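Long-range contact in lipase (Streptomyces rimosus, PDB 5MAL), which hydrolyses triacylglycerols and other esters, preferring medium-length acyl chains, as a secreted, monomeric serine esterase of the GDSL family: residues Y4-G18 / C27-A39. Residues are numbered along the deposited sequence; the frame is centred on the assembly and turned at random.
Sequences YVALGDSYSSGVGAG and CKRSTKSYPALWA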
ATOM      1  N   TYR A   4      15.772  -4.135   8.977  1.00  8.10           N
ATOM      2  CA  TYR A   4      14.438  -4.047   8.420  1.00  8.16           C
ATOM      3  C   TYR A   4      14.496  -3.128   7.215  1.00  9.44           C
ATOM      4  O   TYR A   4      14.882  -1.966   7.335  1.00  9.82           O
ATOM      5  CB  TYR A   4      13.480  -3.519   9.494  1.00  9.04           C
ATOM      6  CG  TYR A   4      12.084  -3.156   9.032  1.00  8.73           C
ATOM      7  CD1 TYR A   4      11.460  -3.839   7.990  1.00  8.00           C
ATOM      8  CD2 TYR A   4      11.379  -2.119   9.657  1.00  7.08           C
ATOM      9  CE1 TYR A   4      10.153  -3.508   7.593  1.00  6.62           C
ATOM     10  CE2 TYR A   4      10.098  -1.775   9.247  1.00  7.35           C
ATOM     11  CZ  TYR A   4       9.492  -2.474   8.224  1.00  6.99           C
ATOM     12  OH  TYR A   4       8.221  -2.143   7.821  1.00  7.09           O
ATOM     13  N   VAL A   5      14.155  -3.650   6.043  1.00  8.01           N
ATOM     14  CA  VAL A   5      13.983  -2.767   4.895  1.00  8.83           C
ATOM     15  C   VAL A   5      12.510  -2.628   4.575  1.00  9.51           C
ATOM     16  O   VAL A   5      11.814  -3.624   4.363  1.00  8.04           O
ATOM     17  CB  VAL A   5      14.697  -3.265   3.652  1.00  7.02           C
ATOM     18  CG1 VAL A   5      14.476  -2.277   2.504  1.00  7.52           C
ATOM     19  CG2 VAL A   5      16.203  -3.454   3.936  1.00  9.31           C
ATOM     20  N   ALA A   6      12.041  -1.389   4.533  1.00  9.01           N
ATOM     21  CA  ALA A   6      10.646  -1.131   4.208  1.00  4.79           C
ATOM     22  C   ALA A   6      10.548  -0.498   2.831  1.00  7.60           C
ATOM     23  O   ALA A   6      10.934   0.648   2.625  1.00  7.25           O
ATOM     24  CB  ALA A   6      10.017  -0.248   5.254  1.00  6.18           C
ATOM     25  N   LEU A   7      10.021  -1.280   1.901  1.00  6.44           N
ATOM     26  CA  LEU A   7       9.876  -0.903   0.502  1.00  8.07           C
ATOM     27  C   LEU A   7       8.465  -0.496   0.187  1.00  7.78           C
ATOM     28  O   LEU A   7       7.542  -0.769   0.949  1.00  9.04           O
ATOM     29  CB  LEU A   7      10.208  -2.084  -0.410  1.00  7.85           C
ATOM     30  CG  LEU A   7      11.492  -2.837  -0.132  1.00  6.65           C
ATOM     31  CD1 LEU A   7      11.401  -4.117  -0.915  1.00  5.93           C
ATOM     32  CD2 LEU A   7      12.661  -1.969  -0.573  1.00 10.08           C
ATOM     33  N   GLY A   8       8.290   0.097  -0.982  1.00  6.83           N
ATOM     34  CA  GLY A   8       6.958   0.231  -1.515  1.00  8.57           C
ATOM     35  C   GLY A   8       6.556   1.625  -1.904  1.00 10.78           C
ATOM     36  O   GLY A   8       7.412   2.486  -2.159  1.00  8.53           O
ATOM     37  N   ASP A   9       5.239   1.833  -1.955  1.00  8.38           N
ATOM     38  CA  ASP A   9       4.678   3.082  -2.438  1.00  8.77           C
ATOM     39  C   ASP A   9       4.176   3.903  -1.275  1.00  7.70           C
ATOM     40  O   ASP A   9       4.678   3.777  -0.172  1.00  8.54           O
ATOM     41  CB  ASP A   9       3.564   2.833  -3.445  1.00  8.73           C
ATOM     42  CG  ASP A   9       2.497   1.891  -2.928  1.00  8.49           C
ATOM     43  OD1 ASP A   9       2.323   1.767  -1.692  1.00  9.55           O
ATOM     44  OD2 ASP A   9       1.815   1.284  -3.773  1.00 11.91           O
ATOM     45  N   SER A  10       3.172   4.731  -1.528  1.00  7.46           N
ATOM     46  CA  SER A  10       2.759   5.729  -0.567  1.00  8.35           C
ATOM     47  C   SER A  10       2.021   5.102   0.606  1.00  9.16           C
ATOM     48  O   SER A  10       1.909   5.714   1.667  1.00  8.64           O
ATOM     49  CB  SER A  10       1.881   6.760  -1.254  1.00  9.33           C
ATOM     50  OG  SER A  10       0.921   6.088  -2.044  1.00 14.15           O
ATOM     51  N   TYR A  11       1.485   3.899   0.414  1.00  7.43           N
ATOM     52  CA  TYR A  11       0.782   3.246   1.528  1.00  6.17           C
ATOM     53  C   TYR A  11       1.788   2.746   2.545  1.00  7.57           C
ATOM     54  O   TYR A  11       1.442   2.484   3.702  1.00  7.67           O
ATOM     55  CB  TYR A  11      -0.115   2.111   1.040  1.00  6.34           C
ATOM     56  CG  TYR A  11      -1.327   2.667   0.349  1.00 11.07           C
ATOM     57  CD1 TYR A  11      -1.216   3.220  -0.913  1.00 14.63           C
ATOM     58  CD2 TYR A  11      -2.563   2.704   0.978  1.00 10.09           C
ATOM     59  CE1 TYR A  11      -2.295   3.770  -1.544  1.00 13.85           C
ATOM     60  CE2 TYR A  11      -3.663   3.267   0.344  1.00  8.61           C
ATOM     61  CZ  TYR A  11      -3.508   3.799  -0.918  1.00 12.97           C
ATOM     62  OH  TYR A  11      -4.576   4.350  -1.587  1.00 15.01           O
ATOM     63  N   SER A  12       3.033   2.599   2.106  1.00  6.47           N
ATOM     64  CA  SER A  12       4.085   2.166   3.010  1.00  6.49           C
ATOM     65  C   SER A  12       4.859   3.365   3.502  1.00  5.63           C
ATOM     66  O   SER A  12       5.284   3.391   4.649  1.00  8.69           O
ATOM     67  CB  SER A  12       5.040   1.176   2.344  1.00  7.36           C
ATOM     68  OG  SER A  12       4.384  -0.056   2.126  1.00  8.06           O
ATOM     69  N   SER A  13       5.077   4.340   2.627  1.00  7.80           N
ATOM     70  CA  SER A  13       5.806   5.536   3.049  1.00  8.69           C
ATOM     71  C   SER A  13       4.964   6.300   4.052  1.00  6.83           C
ATOM     72  O   SER A  13       5.496   6.913   4.968  1.00  8.05           O
ATOM     73  CB  SER A  13       6.167   6.437   1.861  1.00 10.52           C
ATOM     74  OG  SER A  13       5.060   7.236   1.459  1.00  9.65           O
ATOM     75  N   GLY A  14       3.649   6.252   3.880  1.00  8.44           N
ATOM     76  CA  GLY A  14       2.747   6.871   4.833  1.00  7.57           C
ATOM     77  C   GLY A  14       2.237   8.237   4.423  1.00 10.22           C
ATOM     78  O   GLY A  14       1.961   9.073   5.270  1.00 10.10           O
ATOM     79  N   VAL A  15       2.130   8.475   3.125  1.00  9.94           N
ATOM     80  CA  VAL A  15       1.439   9.660   2.635  1.00 11.62           C
ATOM     81  C   VAL A  15       0.075   9.696   3.298  1.00 11.36           C
ATOM     82  O   VAL A  15      -0.635   8.700   3.293  1.00 11.87           O
ATOM     83  CB  VAL A  15       1.305   9.635   1.104  1.00 14.04           C
ATOM     84  CG1 VAL A  15       0.415  10.776   0.601  1.00 13.59           C
ATOM     85  CG2 VAL A  15       2.684   9.697   0.488  1.00 11.44           C
ATOM     86  N   GLY A  16      -0.262  10.821   3.921  1.00 12.82           N
ATOM     87  CA  GLY A  16      -1.524  10.924   4.634  1.00 12.34           C
ATOM     88  C   GLY A  16      -1.447  10.769   6.142  1.00 13.77           C
ATOM     89  O   GLY A  16      -2.396  11.127   6.852  1.00 11.91           O
ATOM     90  N   ALA A  17      -0.327  10.247   6.644  1.00 10.87           N
ATOM     91  CA  ALA A  17      -0.181  10.033   8.077  1.00 14.13           C
ATOM     92  C   ALA A  17       0.616  11.149   8.738  1.00 10.95           C
ATOM     93  O   ALA A  17       0.698  11.208   9.961  1.00 18.43           O
ATOM     94  CB  ALA A  17       0.483   8.703   8.354  1.00 12.51           C
ATOM     95  N   GLY A  18       1.205  12.022   7.925  1.00 12.97           N
ATOM     96  CA  GLY A  18       1.890  13.202   8.425  1.00 17.88           C
ATOM     97  C   GLY A  18       3.276  12.962   8.983  1.00 17.79           C
ATOM     98  O   GLY A  18       3.863  11.909   8.763  1.00 15.55           O
ATOM     99  N   CYS A  27       9.409  11.417  -1.411  1.00 20.97           N
ATOM    100  CA  CYS A  27       8.998  10.075  -1.009  1.00 17.80           C
ATOM    101  C   CYS A  27       7.938  10.128   0.079  1.00 14.02           C
ATOM    102  O   CYS A  27       7.139   9.207   0.202  1.00 15.00           O
ATOM    103  CB  CYS A  27      10.201   9.261  -0.533  1.00 14.62           C
ATOM    104  SG  CYS A  27      11.227   8.681  -1.880  1.00 19.14           S
ATOM    105  N   LYS A  28       7.937  11.213   0.859  1.00 12.13           N
ATOM    106  CA  LYS A  28       6.949  11.429   1.898  1.00 14.19           C
ATOM    107  C   LYS A  28       6.915  10.245   2.858  1.00 16.11           C
ATOM    108  O   LYS A  28       5.881   9.633   3.071  1.00 11.82           O
ATOM    109  CB  LYS A  28       5.565  11.669   1.284  1.00 20.26           C
ATOM    110  CG  LYS A  28       5.338  13.084   0.772  1.00 17.85           C
ATOM    111  CD  LYS A  28       5.181  14.064   1.915  1.00 27.81           C
ATOM    112  CE  LYS A  28       4.802  15.445   1.391  1.00 31.05           C
ATOM    113  NZ  LYS A  28       4.859  16.471   2.469  1.00 33.60           N
ATOM    114  N   ARG A  29       8.069   9.909   3.414  1.00 13.46           N
ATOM    115  CA  ARG A  29       8.133   8.865   4.424  1.00 12.21           C
ATOM    116  C   ARG A  29       7.769   9.406   5.795  1.00 14.89           C
ATOM    117  O   ARG A  29       8.532  10.140   6.423  1.00 16.27           O
ATOM    118  CB  ARG A  29       9.515   8.223   4.450  1.00  9.99           C
ATOM    119  CG  ARG A  29       9.719   7.306   3.241  1.00 10.95           C
ATOM    120  CD  ARG A  29      11.016   6.515   3.331  1.00 11.81           C
ATOM    121  NE  ARG A  29      12.205   7.313   3.047  1.00 15.68           N
ATOM    122  CZ  ARG A  29      12.780   7.444   1.852  1.00 15.56           C
ATOM    123  NH1 ARG A  29      12.269   6.850   0.790  1.00 12.11           N
ATOM    124  NH2 ARG A  29      13.879   8.189   1.723  1.00 16.88           N
ATOM    125  N   SER A  30       6.593   9.001   6.247  1.00 10.97           N
ATOM    126  CA  SER A  30       6.029   9.454   7.498  1.00 12.64           C
ATOM    127  C   SER A  30       6.589   8.709   8.694  1.00 15.52           C
ATOM    128  O   SER A  30       6.756   7.494   8.637  1.00 12.53           O
ATOM    129  CB  SER A  30       4.517   9.271   7.454  1.00 12.81           C
ATOM    130  OG  SER A  30       3.975   9.373   8.751  1.00 15.58           O
ATOM    131  N   THR A  31       6.850   9.418   9.790  1.00 11.30           N
ATOM    132  CA  THR A  31       7.244   8.744  11.021  1.00 10.29           C
ATOM    133  C   THR A  31       6.052   8.032  11.657  1.00 11.36           C
ATOM    134  O   THR A  31       6.216   7.247  12.601  1.00 13.44           O
ATOM    135  CB  THR A  31       7.869   9.720  12.043  1.00 15.29           C
ATOM    136  OG1 THR A  31       6.875  10.635  12.504  1.00 18.05           O
ATOM    137  CG2 THR A  31       8.991  10.488  11.407  1.00 14.54           C
ATOM    138  N   LYS A  32       4.856   8.299  11.139  1.00  8.89           N
ATOM    139  CA  LYS A  32       3.662   7.618  11.618  1.00 11.53           C
ATOM    140  C   LYS A  32       3.198   6.549  10.634  1.00 12.79           C
ATOM    141  O   LYS A  32       2.120   5.980  10.788  1.00 10.63           O
ATOM    142  CB  LYS A  32       2.540   8.617  11.876  1.00 12.64           C
ATOM    143  CG  LYS A  32       2.886   9.615  12.966  1.00 18.47           C
ATOM    144  CD  LYS A  32       1.700  10.477  13.346  1.00 26.03           C
ATOM    145  CE  LYS A  32       2.129  11.589  14.291  1.00 29.80           C
ATOM    146  NZ  LYS A  32       2.537  11.064  15.617  1.00 39.82           N
ATOM    147  N   SER A  33       4.020   6.281   9.628  1.00 10.89           N
ATOM    148  CA  SER A  33       3.783   5.162   8.714  1.00  7.85           C
ATOM    149  C   SER A  33       3.971   3.834   9.432  1.00  9.81           C
ATOM    150  O   SER A  33       4.687   3.768  10.438  1.00 11.25           O
ATOM    151  CB  SER A  33       4.753   5.229   7.542  1.00  8.14           C
ATOM    152  OG  SER A  33       6.071   5.008   8.016  1.00  8.99           O
ATOM    153  N   TYR A  34       3.381   2.750   8.924  1.00  5.93           N
ATOM    154  CA  TYR A  34       3.525   1.518   9.700  1.00  8.35           C
ATOM    155  C   TYR A  34       5.002   1.072   9.781  1.00  6.75           C
ATOM    156  O   TYR A  34       5.413   0.576  10.814  1.00  8.96           O
ATOM    157  CB  TYR A  34       2.626   0.388   9.161  1.00  8.06           C
ATOM    158  CG  TYR A  34       3.040  -0.173   7.835  1.00  7.42           C
ATOM    159  CD1 TYR A  34       3.974  -1.209   7.759  1.00  6.37           C
ATOM    160  CD2 TYR A  34       2.475   0.298   6.658  1.00  6.81           C
ATOM    161  CE1 TYR A  34       4.359  -1.720   6.545  1.00  7.62           C
ATOM    162  CE2 TYR A  34       2.846  -0.216   5.435  1.00  5.33           C
ATOM    163  CZ  TYR A  34       3.795  -1.224   5.391  1.00  7.22           C
ATOM    164  OH  TYR A  34       4.192  -1.753   4.197  1.00  8.04           O
ATOM    165  N   PRO A  35       5.823   1.285   8.718  1.00  8.24           N
ATOM    166  CA  PRO A  35       7.200   0.846   8.952  1.00  7.88           C
ATOM    167  C   PRO A  35       7.921   1.661  10.009  1.00  8.08           C
ATOM    168  O   PRO A  35       8.651   1.090  10.807  1.00  8.11           O
ATOM    169  CB  PRO A  35       7.868   1.051   7.585  1.00  6.73           C
ATOM    170  CG  PRO A  35       6.750   0.930   6.613  1.00  5.93           C
ATOM    171  CD  PRO A  35       5.636   1.669   7.304  1.00  7.28           C
ATOM    172  N   ALA A  36       7.719   2.970  10.016  1.00  8.23           N
ATOM    173  CA  ALA A  36       8.376   3.806  11.011  1.00  9.94           C
ATOM    174  C   ALA A  36       7.869   3.464  12.414  1.00 10.08           C
ATOM    175  O   ALA A  36       8.641   3.412  13.369  1.00 10.92           O
ATOM    176  CB  ALA A  36       8.153   5.266  10.704  1.00 10.66           C
ATOM    177  N   LEU A  37       6.568   3.224  12.541  1.00  9.27           N
ATOM    178  CA  LEU A  37       6.012   2.811  13.825  1.00 11.24           C
ATOM    179  C   LEU A  37       6.578   1.469  14.279  1.00 12.80           C
ATOM    180  O   LEU A  37       6.855   1.256  15.469  1.00 11.79           O
ATOM    181  CB  LEU A  37       4.492   2.727  13.752  1.00  9.41           C
ATOM    182  CG  LEU A  37       3.751   4.051  13.558  1.00 10.41           C
ATOM    183  CD1 LEU A  37       2.265   3.771  13.422  1.00  9.98           C
ATOM    184  CD2 LEU A  37       4.014   5.000  14.716  1.00 10.10           C
ATOM    185  N   TRP A  38       6.722   0.548  13.336  1.00  8.99           N
ATOM    186  CA  TRP A  38       7.296  -0.739  13.659  1.00 10.09           C
ATOM    187  C   TRP A  38       8.729  -0.556  14.148  1.00 10.52           C
ATOM    188  O   TRP A  38       9.106  -1.086  15.183  1.00 12.21           O
ATOM    189  CB  TRP A  38       7.261  -1.668  12.448  1.00 10.49           C
ATOM    190  CG  TRP A  38       7.494  -3.096  12.803  1.00 13.83           C
ATOM    191  CD1 TRP A  38       6.543  -4.052  13.058  1.00 10.80           C
ATOM    192  CD2 TRP A  38       8.755  -3.745  12.928  1.00 10.61           C
ATOM    193  NE1 TRP A  38       7.146  -5.252  13.336  1.00 12.53           N
ATOM    194  CE2 TRP A  38       8.504  -5.089  13.271  1.00  9.81           C
ATOM    195  CE3 TRP A  38      10.080  -3.318  12.797  1.00 10.95           C
ATOM    196  CZ2 TRP A  38       9.526  -6.013  13.467  1.00 12.93           C
ATOM    197  CZ3 TRP A  38      11.099  -4.247  13.005  1.00 12.12           C
ATOM    198  CH2 TRP A  38      10.811  -5.572  13.336  1.00 12.95           C
ATOM    199  N   ALA A  39       9.527   0.208  13.415  1.00  8.91           N
ATOM    200  CA  ALA A  39      10.927   0.343  13.778  1.00 10.42           C
ATOM    201  C   ALA A  39      11.034   1.013  15.153  1.00 13.31           C
ATOM    202  O   ALA A  39      11.831   0.597  16.000  1.00 15.66           O
ATOM    203  CB  ALA A  39      11.699   1.142  12.715  1.00  9.24           C
TER
HETATM  204  O   HOH W   1       7.051  -1.359   3.646  1.00  9.23           O
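Lys28 and Ser13 meet where the chain returns past the nucleophile motif of the SGNH hydrolase fold: strand 4-8 runs into the short helix that begins with the catalytic Ser10, and 27-39 leads back to a helix antiparallel to the strand. The carbonyls of Cys27 and Lys28 both lie near Ser13 OG, which has one proton to share, while Lys28 CB packs on Val15 CG2. Next, Ser30 N donates to Ser13 O at 2.7 Å. Serine suits this place because one hydroxyl, anti to the backbone N (chi1 165°), donates to Gly18 O at 2.5 Å and accepts from Lys32 N in an ST turn. Ser33 N-caps helix 34-39, its OG accepting from Ala36 N and donating to Ser30 O; Gly14 leaves its helix with positive phi, and a CB there would hit Ser33 CB and Ser30 CB. Tyr34 OH and Ser12 OG, itself tied to Thr78, share a hydrogen bond of 2.7 Å. Pro35, whose missing N-H costs nothing in a first turn, sets CD over the Tyr34 ring's rim and CB 3.4 Å from Ala6 CB, unusually close, where little but a methyl would fit. Tyr4 OH, hydrogen-bonded to Ser76, lies 3.2 Å from Pro35 CB. With an alanine at Tyr4, Ser76 would probably lose that partner and a gap open beside Pro35 and Trp38. Trp38 crosses the Tyr4 ring obliquely, planes 61° apart, its CE3 3.6 Å from Tyr4 CD2.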